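Local coordinates for protein fructose-bisphosphate aldolase (Thermus caldophilus, PDB 2FJK) that belongs to the class II aldolase family of TIM-barrel enzymes and holds 1,3-dihydroxyacetonephosphate in its ligand pocket, at residues A[4-7]-A[8-12]; A[26-29]-A[30-33]; A[63-66]-A[67-71]; A[284-287]-A[288-291]. One frame throughout, in Å; residues are numbered along the deposited sequence.

Interaction 1: residues A[4-7]-A[8-12]; sequences TGLE and ILRKA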
loop_
_atom_site.group_PDB
_atom_site.type_symbol
_atom_site.label_atom_id
_atom_site.label_comp_id
_atom_site.label_asym_id
_atom_site.label_seq_id
_atom_site.Cartn_x
_atom_site.Cartn_y
_atom_site.Cartn_z
ATOM N N THR A 4 17.136 -2.524 -5.831
ATOM C CA THR A 4 18.112 -2.468 -4.745
ATOM C C THR A 4 19.274 -1.546 -5.095
ATOM O O THR A 4 20.024 -1.100 -4.218
ATOM C CB THR A 4 18.674 -3.864 -4.395
ATOM O OG1 THR A 4 19.411 -4.385 -5.505
ATOM C CG2 THR A 4 17.546 -4.810 -4.037
ATOM N N GLY A 5 19.432 -1.260 -6.377
ATOM C CA GLY A 5 20.500 -0.369 -6.771
ATOM C C GLY A 5 21.783 -1.037 -7.219
ATOM O O GLY A 5 22.482 -0.496 -8.073
ATOM N N LEU A 6 22.108 -2.197 -6.651
ATOM C CA LEU A 6 23.328 -2.902 -7.037
ATOM C C LEU A 6 23.357 -3.006 -8.554
ATOM O O LEU A 6 24.384 -2.735 -9.181
ATOM C CB LEU A 6 23.376 -4.296 -6.404
ATOM C CG LEU A 6 24.509 -5.242 -6.829
ATOM C CD1 LEU A 6 25.869 -4.565 -6.687
ATOM C CD2 LEU A 6 24.445 -6.512 -5.987
ATOM N N GLU A 7 22.221 -3.373 -9.141
ATOM C CA GLU A 7 22.120 -3.492 -10.591
ATOM C C GLU A 7 22.219 -2.099 -11.207
ATOM O O GLU A 7 22.808 -1.922 -12.274
ATOM C CB GLU A 7 20.797 -4.156 -10.984
ATOM C CG GLU A 7 20.601 -5.564 -10.412
ATOM C CD GLU A 7 21.697 -6.543 -10.819
ATOM O OE1 GLU A 7 22.848 -6.386 -10.360
ATOM O OE2 GLU A 7 21.405 -7.476 -11.599
ATOM N N ILE A 8 21.637 -1.113 -10.532
ATOM C CA ILE A 8 21.710 0.266 -11.001
ATOM C C ILE A 8 23.183 0.668 -11.041
ATOM O O ILE A 8 23.690 1.121 -12.064
ATOM C CB ILE A 8 21.023 1.250 -10.027
ATOM C CG1 ILE A 8 19.545 0.923 -9.877
ATOM C CG2 ILE A 8 21.199 2.670 -10.529
ATOM C CD1 ILE A 8 18.803 1.947 -9.045
ATOM N N LEU A 9 23.854 0.502 -9.901
ATOM C CA LEU A 9 25.261 0.863 -9.747
ATOM C C LEU A 9 26.242 0.012 -10.556
ATOM O O LEU A 9 27.226 0.535 -11.071
ATOM C CB LEU A 9 25.660 0.847 -8.260
ATOM C CG LEU A 9 25.159 1.940 -7.286
ATOM C CD1 LEU A 9 24.903 3.250 -8.036
ATOM C CD2 LEU A 9 23.888 1.491 -6.588
ATOM N N ARG A 10 25.991 -1.287 -10.665
ATOM C CA ARG A 10 26.883 -2.151 -11.436
ATOM C C ARG A 10 26.961 -1.675 -12.875
ATOM O O ARG A 10 28.044 -1.612 -13.460
ATOM C CB ARG A 10 26.396 -3.597 -11.419
ATOM C CG ARG A 10 26.816 -4.374 -10.192
ATOM C CD ARG A 10 26.318 -5.797 -10.279
ATOM N NE ARG A 10 26.836 -6.613 -9.189
ATOM C CZ ARG A 10 26.406 -7.837 -8.910
ATOM N NH1 ARG A 10 25.446 -8.385 -9.644
ATOM N NH2 ARG A 10 26.936 -8.510 -7.897
ATOM N N LYS A 11 25.803 -1.341 -13.436
ATOM C CA LYS A 11 25.728 -0.857 -14.809
ATOM C C LYS A 11 26.318 0.541 -14.909
ATOM O O LYS A 11 26.806 0.944 -15.966
ATOM C CB LYS A 11 24.274 -0.859 -15.300
ATOM C CG LYS A 11 23.764 -2.249 -15.677
ATOM C CD LYS A 11 22.398 -2.204 -16.356
ATOM C CE LYS A 11 22.026 -3.569 -16.929
ATOM N NZ LYS A 11 22.011 -4.634 -15.880
ATOM N N ALA A 12 26.275 1.277 -13.802
ATOM C CA ALA A 12 26.822 2.623 -13.767
ATOM C C ALA A 12 28.338 2.578 -13.964
ATOM O O ALA A 12 28.886 3.267 -14.825
ATOM C CB ALA A 12 26.483 3.295 -12.437
HETATM O O HOH W 1 19.004 -2.316 -9.321
#
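L6 and R10 meet one turn apart at the start of helix 6-14, a helix before the first long strand of the TIM-barrel fold, packed on strands 19-23 and 247-252, with G5 at the N-cap position. The L6 side chain slants across the arginine: its methyl CD2 stands 3.7 Å above the guanidinium plane, over the centre, so a greasy residue shields one flat face. With R10 extended from CG to NE, NH1 reaches OE1 of E7 at 3.4 Å, a salt bridge whose hydrogen bond is weak (127°), with carboxylate and guanidinium planes 65° apart. E7 bends at chi2 to bring the carboxylate alongside. In the backbone, R10 N donates to L6 O at 2.6 Å, and K11 N to E7 O, the latter from above the carbonyl plane; the very short bond from L9 N to G5 O is less sure. G5 suits the cap because, at a phi of 96°, a residue without a CB avoids crowding T4 O, itself bonded to S98 and Y169. I8 and L9, buried on V19, supply the inward apolar face. One water accepts from G5 N at 3.2 Å and, weakly, from I8 N at 3.1 Å.

Interaction 2: residues A[26-29]-A[30-33]; sequences NMEF and TQAI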
loop_
_atom_site.group_PDB
_atom_site.type_symbol
_atom_site.label_atom_id
_atom_site.label_comp_id
_atom_site.label_asym_id
_atom_site.label_seq_id
_atom_site.Cartn_x
_atom_site.Cartn_y
_atom_site.Cartn_z
ATOM N N ASN A 26 10.835 15.216 3.033
ATOM C CA ASN A 26 9.387 15.369 2.981
ATOM C C ASN A 26 8.821 15.105 1.587
ATOM O O ASN A 26 9.493 14.516 0.723
ATOM C CB ASN A 26 8.964 16.763 3.486
ATOM C CG ASN A 26 9.436 17.895 2.589
ATOM O OD1 ASN A 26 10.007 17.669 1.528
ATOM N ND2 ASN A 26 9.187 19.122 3.013
HETATM N N MSE A 27 7.575 15.523 1.380
HETATM C CA MSE A 27 6.913 15.324 0.098
HETATM C C MSE A 27 7.563 16.134 -1.031
HETATM O O MSE A 27 7.979 15.576 -2.037
HETATM C CB MSE A 27 5.437 15.711 0.187
HETATM C CG MSE A 27 4.624 15.303 -1.045
HETATM SE SE MSE A 27 2.825 16.019 -0.961
HETATM C CE MSE A 27 2.279 15.191 0.700
ATOM N N GLU A 28 7.657 17.445 -0.850
ATOM C CA GLU A 28 8.239 18.313 -1.880
ATOM C C GLU A 28 9.588 17.860 -2.433
ATOM O O GLU A 28 9.819 17.916 -3.649
ATOM C CB GLU A 28 8.350 19.751 -1.362
ATOM C CG GLU A 28 7.007 20.506 -1.341
ATOM C CD GLU A 28 6.218 20.323 -0.048
ATOM O OE1 GLU A 28 6.505 19.367 0.707
ATOM O OE2 GLU A 28 5.303 21.138 0.209
ATOM N N PHE A 29 10.488 17.419 -1.555
ATOM C CA PHE A 29 11.794 16.963 -2.019
ATOM C C PHE A 29 11.671 15.653 -2.779
ATOM O O PHE A 29 12.366 15.447 -3.775
ATOM C CB PHE A 29 12.770 16.761 -0.862
ATOM C CG PHE A 29 13.421 18.026 -0.369
ATOM C CD1 PHE A 29 12.705 18.958 0.368
ATOM C CD2 PHE A 29 14.762 18.273 -0.629
ATOM C CE1 PHE A 29 13.309 20.111 0.840
ATOM C CE2 PHE A 29 15.378 19.427 -0.161
ATOM C CZ PHE A 29 14.651 20.345 0.574
ATOM N N THR A 30 10.783 14.770 -2.324
ATOM C CA THR A 30 10.637 13.488 -2.992
ATOM C C THR A 30 10.068 13.643 -4.393
ATOM O O THR A 30 10.484 12.950 -5.320
ATOM C CB THR A 30 9.737 12.524 -2.219
ATOM O OG1 THR A 30 10.175 12.437 -0.860
ATOM C CG2 THR A 30 9.822 11.142 -2.848
ATOM N N GLN A 31 9.113 14.555 -4.544
ATOM C CA GLN A 31 8.498 14.803 -5.843
ATOM C C GLN A 31 9.518 15.379 -6.818
ATOM O O GLN A 31 9.624 14.928 -7.970
ATOM C CB GLN A 31 7.346 15.793 -5.701
ATOM C CG GLN A 31 6.250 15.331 -4.766
ATOM C CD GLN A 31 5.151 16.366 -4.640
ATOM O OE1 GLN A 31 5.401 17.509 -4.261
ATOM N NE2 GLN A 31 3.931 15.972 -4.965
ATOM N N ALA A 32 10.251 16.390 -6.354
ATOM C CA ALA A 32 11.261 17.048 -7.184
ATOM C C ALA A 32 12.293 16.042 -7.686
ATOM O O ALA A 32 12.613 16.000 -8.880
ATOM C CB ALA A 32 11.954 18.158 -6.396
ATOM N N ILE A 33 12.806 15.230 -6.771
ATOM C CA ILE A 33 13.795 14.239 -7.135
ATOM C C ILE A 33 13.272 13.241 -8.162
ATOM O O ILE A 33 13.917 13.021 -9.187
ATOM C CB ILE A 33 14.285 13.452 -5.917
ATOM C CG1 ILE A 33 14.913 14.398 -4.885
ATOM C CG2 ILE A 33 15.298 12.419 -6.362
ATOM C CD1 ILE A 33 15.244 13.705 -3.571
#
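The side chain of selenomethionine M27 slants over the amide of Q31 one turn on, its CG 3.8 Å from Q31 CD. Q31 is extended beyond CG, and its OE1 turns to R285 of helix 277-299, which donates a hydrogen bond through NH1; an amide suits a place where its carbon can lie on an apolar chain while its oxygen accepts from an arginine. N26 secures the start of the helix. Its CG stands at chi1 66°, which brings OD1 back to accept from F29 N at 3.1 Å in a nearly straight bond (170°). The other arm, ND2, donates to E28 OE2 of the second subunit, and E28 here takes the equivalent bond from that subunit's N26, along with one from its Y55. T30 turns OG1 back on the backbone O of N26 at 2.7 Å, a bond of less certain position, while Q31 N, A32 N and I33 N donate to M27 O, E28 O and F29 O. Small A32 packs against R285, V288 and K289 of helix 277-299, and I33 on V44 and L46. An asparagine N-cap thus opens the helix of a beta-alpha-beta crossover, strand 19-23 to helix 27-38 to strand 44-47, in the TIM barrel.

Interaction 3: residues A[63-66]-A[67-71]; sequences MVVA and LAQEA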
loop_
_atom_site.group_PDB
_atom_site.type_symbol
_atom_site.label_atom_id
_atom_site.label_comp_id
_atom_site.label_asym_id
_atom_site.label_seq_id
_atom_site.Cartn_x
_atom_site.Cartn_y
_atom_site.Cartn_z
HETATM N N MSE A 63 5.678 6.735 1.989
HETATM C CA MSE A 63 5.548 7.476 0.747
HETATM C C MSE A 63 6.713 7.226 -0.217
HETATM O O MSE A 63 6.501 7.023 -1.412
HETATM C CB MSE A 63 5.452 8.970 1.038
HETATM C CG MSE A 63 5.356 9.814 -0.221
HETATM SE SE MSE A 63 5.515 11.684 0.127
HETATM C CE MSE A 63 3.669 12.160 0.163
ATOM N N VAL A 64 7.936 7.243 0.303
ATOM C CA VAL A 64 9.110 7.030 -0.536
ATOM C C VAL A 64 9.125 5.637 -1.189
ATOM O O VAL A 64 9.423 5.514 -2.379
ATOM C CB VAL A 64 10.408 7.264 0.274
ATOM C CG1 VAL A 64 11.613 6.863 -0.536
ATOM C CG2 VAL A 64 10.519 8.737 0.645
ATOM N N VAL A 65 8.806 4.593 -0.425
ATOM C CA VAL A 65 8.772 3.242 -0.984
ATOM C C VAL A 65 7.699 3.251 -2.074
ATOM O O VAL A 65 7.959 2.872 -3.217
ATOM C CB VAL A 65 8.422 2.185 0.090
ATOM C CG1 VAL A 65 8.484 0.772 -0.517
ATOM C CG2 VAL A 65 9.385 2.302 1.263
ATOM N N ALA A 66 6.493 3.680 -1.721
ATOM C CA ALA A 66 5.433 3.792 -2.711
ATOM C C ALA A 66 6.055 4.912 -3.538
ATOM O O ALA A 66 7.045 5.487 -3.117
ATOM C CB ALA A 66 4.128 4.238 -2.062
ATOM N N LEU A 67 5.513 5.246 -4.692
ATOM C CA LEU A 67 6.153 6.281 -5.507
ATOM C C LEU A 67 7.414 5.687 -6.137
ATOM O O LEU A 67 7.568 5.732 -7.350
ATOM C CB LEU A 67 6.518 7.521 -4.678
ATOM C CG LEU A 67 5.374 8.465 -4.278
ATOM C CD1 LEU A 67 5.967 9.790 -3.837
ATOM C CD2 LEU A 67 4.441 8.691 -5.445
ATOM N N ALA A 68 8.315 5.137 -5.328
ATOM C CA ALA A 68 9.518 4.510 -5.891
ATOM C C ALA A 68 9.030 3.366 -6.779
ATOM O O ALA A 68 9.488 3.192 -7.911
ATOM C CB ALA A 68 10.421 3.950 -4.782
ATOM N N GLN A 69 8.093 2.592 -6.238
ATOM C CA GLN A 69 7.496 1.465 -6.949
ATOM C C GLN A 69 6.788 1.990 -8.202
ATOM O O GLN A 69 7.031 1.508 -9.310
ATOM C CB GLN A 69 6.466 0.766 -6.055
ATOM C CG GLN A 69 6.944 0.531 -4.633
ATOM C CD GLN A 69 5.869 -0.049 -3.720
ATOM O OE1 GLN A 69 4.732 0.434 -3.682
ATOM N NE2 GLN A 69 6.232 -1.083 -2.965
ATOM N N GLU A 70 5.919 2.982 -8.002
ATOM C CA GLU A 70 5.142 3.594 -9.080
ATOM C C GLU A 70 5.962 4.227 -10.199
ATOM O O GLU A 70 5.495 4.297 -11.338
ATOM C CB GLU A 70 4.181 4.647 -8.512
ATOM C CG GLU A 70 2.918 4.072 -7.887
ATOM C CD GLU A 70 2.051 5.126 -7.209
ATOM O OE1 GLU A 70 1.608 6.078 -7.885
ATOM O OE2 GLU A 70 1.812 5.001 -5.988
ATOM N N ALA A 71 7.177 4.676 -9.885
ATOM C CA ALA A 71 8.041 5.321 -10.874
ATOM C C ALA A 71 8.300 4.478 -12.124
ATOM O O ALA A 71 8.306 3.251 -12.067
ATOM C CB ALA A 71 9.356 5.702 -10.237
#
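M63 and L67 touch one turn apart near the end of helix 50-68, the helix of the beta-alpha-beta unit that runs from strand 44-47 to strand 75-78 in the TIM barrel. The apolar contacts come first. M63, a selenomethionine, has CG anti to the backbone N (chi1 178°) and presents that carbon to L67 CD1 at 3.7 Å, the two side chains crossing at a slant. Together they extend an oily surface: M63 reaches M27 and also M63 of the second subunit, while L67 lies on L34 and on A59 of that subunit. V64 and A68 pack on strand 75-78, A68 also on L2 of strand 2-3; the bare methyl of A68 suits a tight place. Backbone hydrogen bonds form the second group. Q69 N donates to V65 O at 3.0 Å, and A71 N to L67 O at 2.8 Å, whereas the bonds of A68 N are doubtful because the model is crowded around A66 and A68. Charges and amides make up the third. E70, partly exposed, sends its two carboxylate oxygens to R62 and R58 of the second subunit, so a glutamate here helps join the copies. Q69, extended beyond CG, lies back along the preceding turn: its CG lies beside V65 O, and the amide end straddles the apolar surface there, with NE2 at 3.8 Å from V65 CG1 and OE1 at 3.6 Å from A66 CA.

Interaction 4: residues A[284-287]-A[288-291]; sequences AREA and VKEV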
loop_
_atom_site.group_PDB
_atom_site.type_symbol
_atom_site.label_atom_id
_atom_site.label_comp_id
_atom_site.label_asym_id
_atom_site.label_seq_id
_atom_site.Cartn_x
_atom_site.Cartn_y
_atom_site.Cartn_z
ATOM N N ALA A 284 10.197 26.499 -4.322
ATOM C CA ALA A 284 11.392 25.941 -3.687
ATOM C C ALA A 284 11.584 24.519 -4.198
ATOM O O ALA A 284 12.700 24.109 -4.487
ATOM C CB ALA A 284 11.254 25.932 -2.165
ATOM N N ARG A 285 10.488 23.774 -4.306
ATOM C CA ARG A 285 10.533 22.396 -4.805
ATOM C C ARG A 285 10.996 22.389 -6.254
ATOM O O ARG A 285 11.714 21.492 -6.682
ATOM C CB ARG A 285 9.149 21.743 -4.714
ATOM C CG ARG A 285 8.979 20.462 -5.543
ATOM C CD ARG A 285 7.519 19.976 -5.531
ATOM N NE ARG A 285 6.610 20.987 -6.076
ATOM C CZ ARG A 285 5.285 20.979 -5.923
ATOM N NH1 ARG A 285 4.694 20.011 -5.243
ATOM N NH2 ARG A 285 4.550 21.953 -6.436
ATOM N N GLU A 286 10.562 23.391 -7.009
ATOM C CA GLU A 286 10.937 23.503 -8.412
ATOM C C GLU A 286 12.445 23.749 -8.546
ATOM O O GLU A 286 13.089 23.191 -9.433
ATOM C CB GLU A 286 10.150 24.637 -9.076
ATOM C CG GLU A 286 10.535 24.900 -10.522
ATOM C CD GLU A 286 10.246 23.721 -11.420
ATOM O OE1 GLU A 286 10.805 23.674 -12.531
ATOM O OE2 GLU A 286 9.456 22.845 -11.015
ATOM N N ALA A 287 13.012 24.574 -7.666
ATOM C CA ALA A 287 14.446 24.832 -7.739
ATOM C C ALA A 287 15.226 23.571 -7.403
ATOM O O ALA A 287 16.324 23.361 -7.919
ATOM C CB ALA A 287 14.853 25.959 -6.791
ATOM N N VAL A 288 14.667 22.729 -6.537
ATOM C CA VAL A 288 15.355 21.498 -6.176
ATOM C C VAL A 288 15.363 20.556 -7.367
ATOM O O VAL A 288 16.367 19.903 -7.658
ATOM C CB VAL A 288 14.675 20.786 -4.990
ATOM C CG1 VAL A 288 15.244 19.377 -4.842
ATOM C CG2 VAL A 288 14.907 21.580 -3.701
ATOM N N LYS A 289 14.226 20.487 -8.049
ATOM C CA LYS A 289 14.087 19.627 -9.216
ATOM C C LYS A 289 15.124 20.013 -10.266
ATOM O O LYS A 289 15.766 19.146 -10.861
ATOM C CB LYS A 289 12.681 19.769 -9.797
ATOM C CG LYS A 289 12.398 18.943 -11.021
ATOM C CD LYS A 289 10.958 19.186 -11.463
ATOM C CE LYS A 289 10.673 18.595 -12.836
ATOM N NZ LYS A 289 9.232 18.755 -13.175
ATOM N N GLU A 290 15.291 21.314 -10.482
ATOM C CA GLU A 290 16.255 21.788 -11.469
ATOM C C GLU A 290 17.673 21.426 -11.054
ATOM O O GLU A 290 18.513 21.102 -11.897
ATOM C CB GLU A 290 16.127 23.300 -11.668
ATOM C CG GLU A 290 14.798 23.715 -12.307
ATOM C CD GLU A 290 14.502 22.944 -13.586
ATOM O OE1 GLU A 290 15.309 23.017 -14.535
ATOM O OE2 GLU A 290 13.459 22.255 -13.643
ATOM N N VAL A 291 17.938 21.475 -9.752
ATOM C CA VAL A 291 19.262 21.133 -9.251
ATOM C C VAL A 291 19.513 19.666 -9.534
ATOM O O VAL A 291 20.571 19.292 -10.050
ATOM C CB VAL A 291 19.389 21.371 -7.723
ATOM C CG1 VAL A 291 20.656 20.686 -7.192
ATOM C CG2 VAL A 291 19.438 22.863 -7.437
#
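E286 and E290 bring their carboxylates together one turn apart on helix 277-299, OE1 of E286 lying 3.2 Å from OE2 of E290 with the planes 23° apart. Two like charges this close would repel, and one of the groups may well hold a proton more readily than usual. E286 swings over with chi1 176° and a bend at chi2 (63°), so its other oxygen, OE2, faces the aliphatic part of K289, 4.0 Å from CD. The lysine's NZ, 4.6 Å from that OE2, does not touch it but may ease the charge; at the end of the fully extended chain, NZ makes salt bridges with E35 and E39. E290 also has a long, weak ion pair with K293. Behind this acidic edge, backbone bonds hold the helix: E290 N to E286 O at 3.1 Å, K289 N to R285 O, and V291 N to A287 O. V288 sets CG2 against A284 O at 3.4 Å, a compact branched chain fitting a buried side. R285, the partner of Q31, makes a cation-pi contact with Y55 of the second subunit. The helix rests on two neighbours: A284, A287, V288 and V291 pack on helix 254-270, and R285, V288 and K289 on helix 27-38.

How the interactions relate
From the N terminus the four contacts follow in series; each is a single unbroken run of helix or turn, so none closes a loop, and none nests in or crosses another. Interaction 1, at helix 6-14, stands apart, its nearest atoms about 9 Å from interaction 3, about 11 Å from interaction 2 and about 17 Å from interaction 4. The others form a chain of touches. Interaction 2 meets interaction 3 where M27 CE lies 3.4 Å from M63 CE, and T30 packs on V64 and L67, joining helices 27-38 and 50-68. It also meets interaction 4, with A32 CB 3.4 Å from R285 O. Helix 27-38 links helix 50-68 with helix 277-299 near the second subunit.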